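Local coordinates for protein pseudouridine synthase (Pyrococcus abyssi, PDB 2AUS) that probably converts specific uridines of RNA into pseudouridine, as a Cbf5 member of the TruB family of pseudouridine synthases, at residues 51-56 with 87-92; 79-84 with 200-205; 33-38 with 242-247. All blocks are in the same frame, centred on the assembly; numbering follows the deposited sequence.

Interaction 1 of 3, residues 51-56 with 87-92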
loop_
_atom_site.group_PDB
_atom_site.type_symbol
_atom_site.label_atom_id
_atom_site.label_comp_id
_atom_site.label_asym_id
_atom_site.label_seq_id
_atom_site.Cartn_x
_atom_site.Cartn_y
_atom_site.Cartn_z
ATOM N N LEU A 51 19.041 1.870 -5.942
ATOM C CA LEU A 51 17.610 2.089 -5.824
ATOM C C LEU A 51 17.170 3.096 -4.771
ATOM O O LEU A 51 17.745 3.170 -3.684
ATOM C CB LEU A 51 16.923 0.756 -5.542
ATOM C CG LEU A 51 15.403 0.806 -5.692
ATOM C CD1 LEU A 51 15.030 0.532 -7.159
ATOM C CD2 LEU A 51 14.763 -0.217 -4.777
ATOM N N ASP A 52 16.146 3.873 -5.108
ATOM C CA ASP A 52 15.577 4.845 -4.172
ATOM C C ASP A 52 14.416 4.079 -3.567
ATOM O O ASP A 52 13.349 3.975 -4.176
ATOM C CB ASP A 52 15.033 6.082 -4.899
ATOM C CG ASP A 52 14.600 7.197 -3.936
ATOM O OD1 ASP A 52 14.362 6.915 -2.741
ATOM O OD2 ASP A 52 14.494 8.362 -4.377
ATOM N N LYS A 53 14.636 3.513 -2.386
ATOM C CA LYS A 53 13.600 2.738 -1.722
ATOM C C LYS A 53 12.396 3.608 -1.373
ATOM O O LYS A 53 12.545 4.716 -0.863
ATOM C CB LYS A 53 14.152 2.108 -0.441
ATOM C CG LYS A 53 13.098 1.413 0.413
ATOM C CD LYS A 53 13.636 1.048 1.783
ATOM C CE LYS A 53 12.552 0.421 2.652
ATOM N NZ LYS A 53 11.362 1.324 2.775
ATOM N N PRO A 54 11.184 3.128 -1.666
ATOM C CA PRO A 54 10.013 3.939 -1.328
ATOM C C PRO A 54 9.624 3.633 0.117
ATOM O O PRO A 54 9.862 2.528 0.608
ATOM C CB PRO A 54 8.961 3.447 -2.321
ATOM C CG PRO A 54 9.270 1.979 -2.390
ATOM C CD PRO A 54 10.801 1.958 -2.475
ATOM N N PRO A 55 9.041 4.610 0.829
ATOM C CA PRO A 55 8.646 4.344 2.216
ATOM C C PRO A 55 7.469 3.369 2.212
ATOM O O PRO A 55 6.662 3.366 1.278
ATOM C CB PRO A 55 8.246 5.721 2.728
ATOM C CG PRO A 55 7.644 6.352 1.509
ATOM C CD PRO A 55 8.636 5.967 0.417
ATOM N N GLY A 56 7.376 2.537 3.245
ATOM C CA GLY A 56 6.282 1.583 3.320
ATOM C C GLY A 56 6.763 0.151 3.420
ATOM O O GLY A 56 6.767 -0.440 4.504
ATOM N N GLY A 87 14.999 6.244 0.313
ATOM C CA GLY A 87 16.339 6.596 -0.116
ATOM C C GLY A 87 17.237 5.487 -0.642
ATOM O O GLY A 87 16.814 4.356 -0.891
ATOM N N VAL A 88 18.509 5.841 -0.780
ATOM C CA VAL A 88 19.544 4.963 -1.298
ATOM C C VAL A 88 19.556 3.559 -0.722
ATOM O O VAL A 88 19.881 3.339 0.447
ATOM C CB VAL A 88 20.925 5.609 -1.108
ATOM C CG1 VAL A 88 22.021 4.700 -1.656
ATOM C CG2 VAL A 88 20.949 6.956 -1.820
ATOM N N LEU A 89 19.190 2.603 -1.563
ATOM C CA LEU A 89 19.177 1.202 -1.171
ATOM C C LEU A 89 19.907 0.397 -2.240
ATOM O O LEU A 89 19.320 0.016 -3.259
ATOM C CB LEU A 89 17.740 0.680 -1.034
ATOM C CG LEU A 89 17.688 -0.779 -0.587
ATOM C CD1 LEU A 89 18.142 -0.877 0.866
ATOM C CD2 LEU A 89 16.286 -1.324 -0.745
ATOM N N PRO A 90 21.207 0.139 -2.033
ATOM C CA PRO A 90 21.953 -0.634 -3.029
ATOM C C PRO A 90 21.441 -2.070 -3.060
ATOM O O PRO A 90 21.355 -2.733 -2.024
ATOM C CB PRO A 90 23.392 -0.555 -2.527
ATOM C CG PRO A 90 23.428 0.748 -1.804
ATOM C CD PRO A 90 22.117 0.720 -1.037
ATOM N N VAL A 91 21.091 -2.544 -4.246
ATOM C CA VAL A 91 20.604 -3.908 -4.390
ATOM C C VAL A 91 21.487 -4.625 -5.408
ATOM O O VAL A 91 21.472 -4.292 -6.598
ATOM C CB VAL A 91 19.128 -3.937 -4.871
ATOM C CG1 VAL A 91 18.630 -5.372 -4.948
ATOM C CG2 VAL A 91 18.252 -3.143 -3.914
ATOM N N ALA A 92 22.272 -5.589 -4.932
ATOM C CA ALA A 92 23.157 -6.354 -5.806
ATOM C C ALA A 92 22.338 -7.467 -6.457
ATOM O O ALA A 92 21.471 -8.066 -5.814
ATOM C CB ALA A 92 24.323 -6.934 -5.000
#

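Interaction 2 of 3, residues 79-84 with 200-205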
loop_
_atom_site.group_PDB
_atom_site.type_symbol
_atom_site.label_atom_id
_atom_site.label_comp_id
_atom_site.label_asym_id
_atom_site.label_seq_id
_atom_site.Cartn_x
_atom_site.Cartn_y
_atom_site.Cartn_z
ATOM N N GLY A 79 22.854 -2.714 3.656
ATOM C CA GLY A 79 22.395 -1.720 4.612
ATOM C C GLY A 79 20.884 -1.624 4.678
ATOM O O GLY A 79 20.276 -0.810 3.975
ATOM N N THR A 80 20.275 -2.442 5.531
ATOM C CA THR A 80 18.825 -2.439 5.674
ATOM C C THR A 80 18.267 -1.073 6.049
ATOM O O THR A 80 18.756 -0.414 6.966
ATOM C CB THR A 80 18.347 -3.443 6.755
ATOM O OG1 THR A 80 18.761 -4.770 6.406
ATOM C CG2 THR A 80 16.817 -3.419 6.866
ATOM N N LEU A 81 17.249 -0.645 5.315
ATOM C CA LEU A 81 16.580 0.608 5.603
ATOM C C LEU A 81 15.266 0.149 6.192
ATOM O O LEU A 81 14.664 -0.802 5.686
ATOM C CB LEU A 81 16.309 1.411 4.328
ATOM C CG LEU A 81 17.470 2.193 3.731
ATOM C CD1 LEU A 81 16.983 2.960 2.509
ATOM C CD2 LEU A 81 18.026 3.149 4.779
ATOM N N ASP A 82 14.823 0.803 7.259
ATOM C CA ASP A 82 13.568 0.422 7.890
ATOM C C ASP A 82 12.372 0.708 6.988
ATOM O O ASP A 82 12.457 1.513 6.060
ATOM C CB ASP A 82 13.421 1.123 9.242
ATOM C CG ASP A 82 14.426 0.618 10.258
ATOM O OD1 ASP A 82 14.651 -0.613 10.300
ATOM O OD2 ASP A 82 14.990 1.443 11.011
ATOM N N PRO A 83 11.239 0.040 7.250
ATOM C CA PRO A 83 10.015 0.203 6.463
ATOM C C PRO A 83 9.639 1.636 6.112
ATOM O O PRO A 83 9.376 1.944 4.949
ATOM C CB PRO A 83 8.958 -0.479 7.328
ATOM C CG PRO A 83 9.745 -1.582 7.985
ATOM C CD PRO A 83 11.010 -0.865 8.393
ATOM N N LYS A 84 9.608 2.506 7.113
ATOM C CA LYS A 84 9.235 3.901 6.913
ATOM C C LYS A 84 10.304 4.755 6.244
ATOM O O LYS A 84 10.008 5.852 5.779
ATOM C CB LYS A 84 8.872 4.548 8.253
ATOM C CG LYS A 84 7.766 3.850 9.025
ATOM C CD LYS A 84 7.539 4.517 10.378
ATOM C CE LYS A 84 6.525 3.743 11.222
ATOM N NZ LYS A 84 6.206 4.432 12.510
ATOM N N LEU A 200 12.814 9.900 7.929
ATOM C CA LEU A 200 14.212 9.619 7.643
ATOM C C LEU A 200 14.395 9.193 6.188
ATOM O O LEU A 200 13.619 8.402 5.669
ATOM C CB LEU A 200 14.701 8.492 8.554
ATOM C CG LEU A 200 16.174 8.428 8.969
ATOM C CD1 LEU A 200 16.632 6.987 8.903
ATOM C CD2 LEU A 200 17.035 9.319 8.088
ATOM N N ARG A 201 15.432 9.715 5.544
ATOM C CA ARG A 201 15.732 9.368 4.160
ATOM C C ARG A 201 17.242 9.213 4.012
ATOM O O ARG A 201 18.000 10.119 4.357
ATOM C CB ARG A 201 15.239 10.462 3.208
ATOM C CG ARG A 201 15.580 10.202 1.739
ATOM C CD ARG A 201 15.064 11.314 0.833
ATOM N NE ARG A 201 15.572 11.193 -0.534
ATOM C CZ ARG A 201 15.198 10.249 -1.396
ATOM N NH1 ARG A 201 14.307 9.339 -1.035
ATOM N NH2 ARG A 201 15.722 10.210 -2.620
ATOM N N ARG A 202 17.682 8.061 3.518
ATOM C CA ARG A 202 19.105 7.845 3.324
ATOM C C ARG A 202 19.486 8.486 1.993
ATOM O O ARG A 202 18.876 8.212 0.960
ATOM C CB ARG A 202 19.433 6.354 3.295
ATOM C CG ARG A 202 20.920 6.073 3.098
ATOM C CD ARG A 202 21.158 4.630 2.695
ATOM N NE ARG A 202 21.197 3.752 3.849
ATOM C CZ ARG A 202 21.163 2.430 3.797
ATOM N NH1 ARG A 202 21.077 1.796 2.635
ATOM N NH2 ARG A 202 21.234 1.743 4.924
ATOM N N THR A 203 20.494 9.346 2.028
ATOM C CA THR A 203 20.932 10.040 0.832
ATOM C C THR A 203 22.263 9.525 0.337
ATOM O O THR A 203 22.731 9.938 -0.718
ATOM C CB THR A 203 21.058 11.549 1.085
ATOM O OG1 THR A 203 21.986 11.779 2.155
ATOM C CG2 THR A 203 19.699 12.138 1.443
ATOM N N ARG A 204 22.871 8.619 1.095
ATOM C CA ARG A 204 24.157 8.078 0.700
ATOM C C ARG A 204 24.566 6.841 1.483
ATOM O O ARG A 204 24.364 6.751 2.690
ATOM C CB ARG A 204 25.226 9.163 0.856
ATOM C CG ARG A 204 26.631 8.753 0.470
ATOM C CD ARG A 204 27.510 9.987 0.330
ATOM N NE ARG A 204 28.885 9.654 -0.027
ATOM C CZ ARG A 204 29.235 8.959 -1.107
ATOM N NH1 ARG A 204 28.307 8.514 -1.949
ATOM N NH2 ARG A 204 30.515 8.708 -1.349
ATOM N N SER A 205 25.129 5.874 0.770
ATOM C CA SER A 205 25.628 4.653 1.383
ATOM C C SER A 205 26.886 4.283 0.628
ATOM O O SER A 205 26.823 3.777 -0.499
ATOM C CB SER A 205 24.624 3.513 1.282
ATOM O OG SER A 205 25.207 2.341 1.828
HETATM O O HOH W 1 10.685 8.080 7.524
#

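Interaction 3 of 3, residues 33-38 with 242-247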
loop_
_atom_site.group_PDB
_atom_site.type_symbol
_atom_site.label_atom_id
_atom_site.label_comp_id
_atom_site.label_asym_id
_atom_site.label_seq_id
_atom_site.Cartn_x
_atom_site.Cartn_y
_atom_site.Cartn_z
ATOM N N PHE A 33 36.077 -8.518 -19.479
ATOM C CA PHE A 33 35.513 -7.337 -20.123
ATOM C C PHE A 33 35.735 -6.108 -19.272
ATOM O O PHE A 33 35.880 -6.206 -18.056
ATOM C CB PHE A 33 33.986 -7.431 -20.256
ATOM C CG PHE A 33 33.487 -8.687 -20.893
ATOM C CD1 PHE A 33 33.133 -8.705 -22.237
ATOM C CD2 PHE A 33 33.305 -9.839 -20.134
ATOM C CE1 PHE A 33 32.613 -9.866 -22.822
ATOM C CE2 PHE A 33 32.793 -10.997 -20.702
ATOM C CZ PHE A 33 32.435 -11.008 -22.051
ATOM N N PRO A 34 35.802 -4.928 -19.908
ATOM C CA PRO A 34 35.973 -3.725 -19.095
ATOM C C PRO A 34 34.618 -3.751 -18.363
ATOM O O PRO A 34 33.581 -3.988 -18.991
ATOM C CB PRO A 34 36.039 -2.618 -20.137
ATOM C CG PRO A 34 36.732 -3.295 -21.286
ATOM C CD PRO A 34 36.048 -4.646 -21.336
ATOM N N PRO A 35 34.607 -3.543 -17.040
ATOM C CA PRO A 35 33.371 -3.560 -16.246
ATOM C C PRO A 35 32.124 -2.923 -16.882
ATOM O O PRO A 35 31.026 -3.485 -16.814
ATOM C CB PRO A 35 33.785 -2.850 -14.955
ATOM C CG PRO A 35 35.225 -3.230 -14.822
ATOM C CD PRO A 35 35.743 -3.067 -16.233
ATOM N N ASP A 36 32.296 -1.758 -17.498
ATOM C CA ASP A 36 31.179 -1.047 -18.111
ATOM C C ASP A 36 30.886 -1.437 -19.557
ATOM O O ASP A 36 30.028 -0.832 -20.198
ATOM C CB ASP A 36 31.432 0.458 -18.048
ATOM C CG ASP A 36 32.615 0.881 -18.895
ATOM O OD1 ASP A 36 33.714 0.300 -18.726
ATOM O OD2 ASP A 36 32.446 1.789 -19.737
ATOM N N LYS A 37 31.584 -2.439 -20.076
ATOM C CA LYS A 37 31.376 -2.866 -21.453
ATOM C C LYS A 37 30.957 -4.319 -21.517
ATOM O O LYS A 37 31.346 -5.042 -22.430
ATOM C CB LYS A 37 32.659 -2.672 -22.272
ATOM C CG LYS A 37 33.012 -1.220 -22.534
ATOM C CD LYS A 37 31.999 -0.575 -23.472
ATOM C CE LYS A 37 32.288 0.912 -23.661
ATOM N NZ LYS A 37 33.689 1.131 -24.125
ATOM N N ARG A 38 30.160 -4.748 -20.551
ATOM C CA ARG A 38 29.714 -6.127 -20.526
ATOM C C ARG A 38 28.389 -6.316 -21.253
ATOM O O ARG A 38 27.501 -5.474 -21.164
ATOM C CB ARG A 38 29.609 -6.615 -19.073
ATOM C CG ARG A 38 30.977 -6.701 -18.389
ATOM C CD ARG A 38 30.985 -7.585 -17.137
ATOM N NE ARG A 38 30.521 -6.858 -15.971
ATOM C CZ ARG A 38 31.254 -6.594 -14.888
ATOM N NH1 ARG A 38 32.510 -7.002 -14.791
ATOM N NH2 ARG A 38 30.724 -5.886 -13.905
ATOM N N PRO A 242 27.786 -1.585 -12.775
ATOM C CA PRO A 242 28.613 -2.795 -12.696
ATOM C C PRO A 242 28.852 -3.033 -11.202
ATOM O O PRO A 242 28.929 -2.080 -10.423
ATOM C CB PRO A 242 29.897 -2.395 -13.418
ATOM C CG PRO A 242 29.440 -1.317 -14.373
ATOM C CD PRO A 242 28.477 -0.516 -13.513
ATOM N N MET A 243 28.956 -4.291 -10.793
ATOM C CA MET A 243 29.172 -4.591 -9.378
ATOM C C MET A 243 30.394 -3.877 -8.798
ATOM O O MET A 243 30.467 -3.640 -7.584
ATOM C CB MET A 243 29.322 -6.097 -9.182
ATOM C CG MET A 243 30.580 -6.659 -9.805
ATOM S SD MET A 243 30.786 -8.434 -9.539
ATOM C CE MET A 243 31.924 -8.836 -10.889
ATOM N N GLU A 244 31.356 -3.548 -9.657
ATOM C CA GLU A 244 32.583 -2.860 -9.235
ATOM C C GLU A 244 32.297 -1.542 -8.511
ATOM O O GLU A 244 33.107 -1.071 -7.707
ATOM C CB GLU A 244 33.485 -2.582 -10.443
ATOM C CG GLU A 244 34.174 -3.810 -11.064
ATOM C CD GLU A 244 33.215 -4.798 -11.732
ATOM O OE1 GLU A 244 32.073 -4.420 -12.079
ATOM O OE2 GLU A 244 33.626 -5.963 -11.929
ATOM N N LYS A 245 31.144 -0.945 -8.797
ATOM C CA LYS A 245 30.761 0.307 -8.153
ATOM C C LYS A 245 30.710 0.122 -6.636
ATOM O O LYS A 245 31.051 1.038 -5.879
ATOM C CB LYS A 245 29.389 0.759 -8.671
ATOM C CG LYS A 245 28.809 2.014 -8.002
ATOM C CD LYS A 245 29.588 3.285 -8.341
ATOM C CE LYS A 245 28.899 4.537 -7.769
ATOM N NZ LYS A 245 27.465 4.630 -8.225
ATOM N N ALA A 246 30.298 -1.066 -6.192
ATOM C CA ALA A 246 30.184 -1.350 -4.759
ATOM C C ALA A 246 31.490 -1.421 -3.985
ATOM O O ALA A 246 31.480 -1.325 -2.761
ATOM C CB ALA A 246 29.395 -2.635 -4.542
ATOM N N VAL A 247 32.615 -1.595 -4.668
ATOM C CA VAL A 247 33.897 -1.670 -3.963
ATOM C C VAL A 247 34.785 -0.452 -4.214
ATOM O O VAL A 247 35.975 -0.459 -3.888
ATOM C CB VAL A 247 34.696 -2.945 -4.354
ATOM C CG1 VAL A 247 33.856 -4.186 -4.090
ATOM C CG2 VAL A 247 35.121 -2.880 -5.815
#

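Interaction 1 of 3, residues 51-56 with 87-92
Leu89 lays its CB and CD2 against CB of Lys53, with Leu89 CB 3.9 Å from Lys53 CB. It reaches Leu51 more loosely, CD2 of Leu89 being 4.4 Å from CD2 of Leu51. Leu51, Lys53 and Leu89 all hold CG anti to the backbone N, and they share one face of the sheet. Leu51 continues from there onto Val62 and Ile66 of helix 59-69 and Leu217 and Leu220 of helix 217-228, so a branched apolar residue suits this buried place.

Beneath the side chains, strands 47-53 and 88-93 pair antiparallel in a mixed sheet of the synthase fold; the N-to-C directions of the short segments make an angle of 127°, well off straight antiparallel. Leu51 with Leu89 and Lys53 with Gly87 are hydrogen-bonded pairs, flanking the non-hydrogen-bonded pair Asp52 with Val88. The bond from Leu89 N to Leu51 O is short at 2.6 Å and runs nearly along the C=O axis. Its return partner, Leu51 N to Leu89 O, is stretched to 3.3 Å and meets the carbonyl from above its plane. Lys53 N reaches Gly87 O at 2.8 Å, and Gly87 N answers to a lone pair of Lys53 O at 3.1 Å. At the backbone angles of Gly87 any CB would jam against the preceding carbonyl O, hence glycine. Its N-H also bonds weakly to Asp52 OD1, although the main partner of that carboxylate is Arg201, in a salt bridge.

The Lys53 chain runs extended and bends only at chi4 (-56°), bringing NZ to 2.9 Å from Pro54 O; it also bonds to Val85 O, Pro57 O and Pro83 O. A buried ammonium ringed by carbonyl oxygens probably stays charged, and its bonds tie the turn after strand 47-53 to the loop before strand 88-93.

Interaction 2 of 3, residues 79-84 with 200-205
Arg202 gives most to this contact, then Leu81 and Gly79. The arginine leaves strand 195-205 with CG anti to the backbone N and bends at chi3 (-83°), turning its guanidinium toward the loop. CD2 of Leu81 sits over one face of that group, near the rim, 3.4 Å from Arg202 NE. On the opposite face lies Ser205 OG. At the edge Gly79 O accepts weak bonds from both terminal nitrogens, 2.9 Å from Arg202 NH2 and 3.0 Å from Arg202 NH1. The run Gly79-Thr80-Leu81-Asp82-Pro83 matches motif II of the TruB family, the loop that in relatives carries the catalytic aspartate; the contact joins it to strand 195-205 and probably helps to fix its position. NH1 of Arg202 also bonds to Val88 O, and NH2 makes a salt bridge to a bound phosphate ion, probably from the crystallisation liquor. Glycine suits position Gly79: phi is positive, and a CB would collide with Arg202 NH2. An alanine in place of Arg202 would remove the donors to Gly79 O and Val88 O and the flat face under Leu81, and would probably loosen the loop against the strand. A water donates to Lys84 O and accepts from Leu200 N.

Interaction 3 of 3, residues 33-38 with 242-247
A tip-to-tip, end-on salt bridge between Arg38 and Glu244 joins the loop ahead of helix 40-45 to the turn between strand 241-242 of the synthase sheet and strand 252-255 of the seven-stranded sheet. Residues 243-246 of this turn have helical backbone angles. Both side chains place CG anti to the carbonyl carbon, and each then bends, Arg38 at chi3 and Glu244 at chi2, so that their ends meet. The paired N-H groups of arginine match the two oxygens of glutamate: NH2 of Arg38 lies 2.7 Å from Glu244 OE1, on its syn lone pair, while NH1 of Arg38 reaches Glu244 OE2 at 3.2 Å. The guanidinium and carboxylate planes are turned 44° apart, and OE2 is met from above the carboxylate plane. OE2 also takes the N-H of Leu296 in strand 296-302, so one carboxylate ties together three pieces of chain. Pro35 crosses Glu244 at about a right angle, with Pro35 CB 3.7 Å from Glu244 OE1. Its rigid ring packs also on Pro242, Pro35 CB to Pro242 CB at 4.2 Å. Over one face of the Arg38 guanidinium, toward the rim, the carbonyl oxygen Pro35 O sits 3.4 Å above the plane.

How the interactions relate
From the N terminus, 33-38 comes first and finds its partner last, at 242-247, so interaction 3 closes a loop of just over 200 residues that contains both other contacts. Within it, interaction 1 begins at 51-56 and interaction 2 at 79-84, before 87-92 closes the first and 200-205 the second: these two cross. They are also neighbours in space, with centres about 7 Å apart and a probable hydrogen bond from Gly56 N to Pro83 O. Interaction 1 pairs two strands of one sheet; interaction 2 joins the loop before strand 88-93 to the six-stranded sheet. Interaction 3 lies about 20 Å and about 24 Å from them, centre to centre, beside strands 286-291 and 296-302.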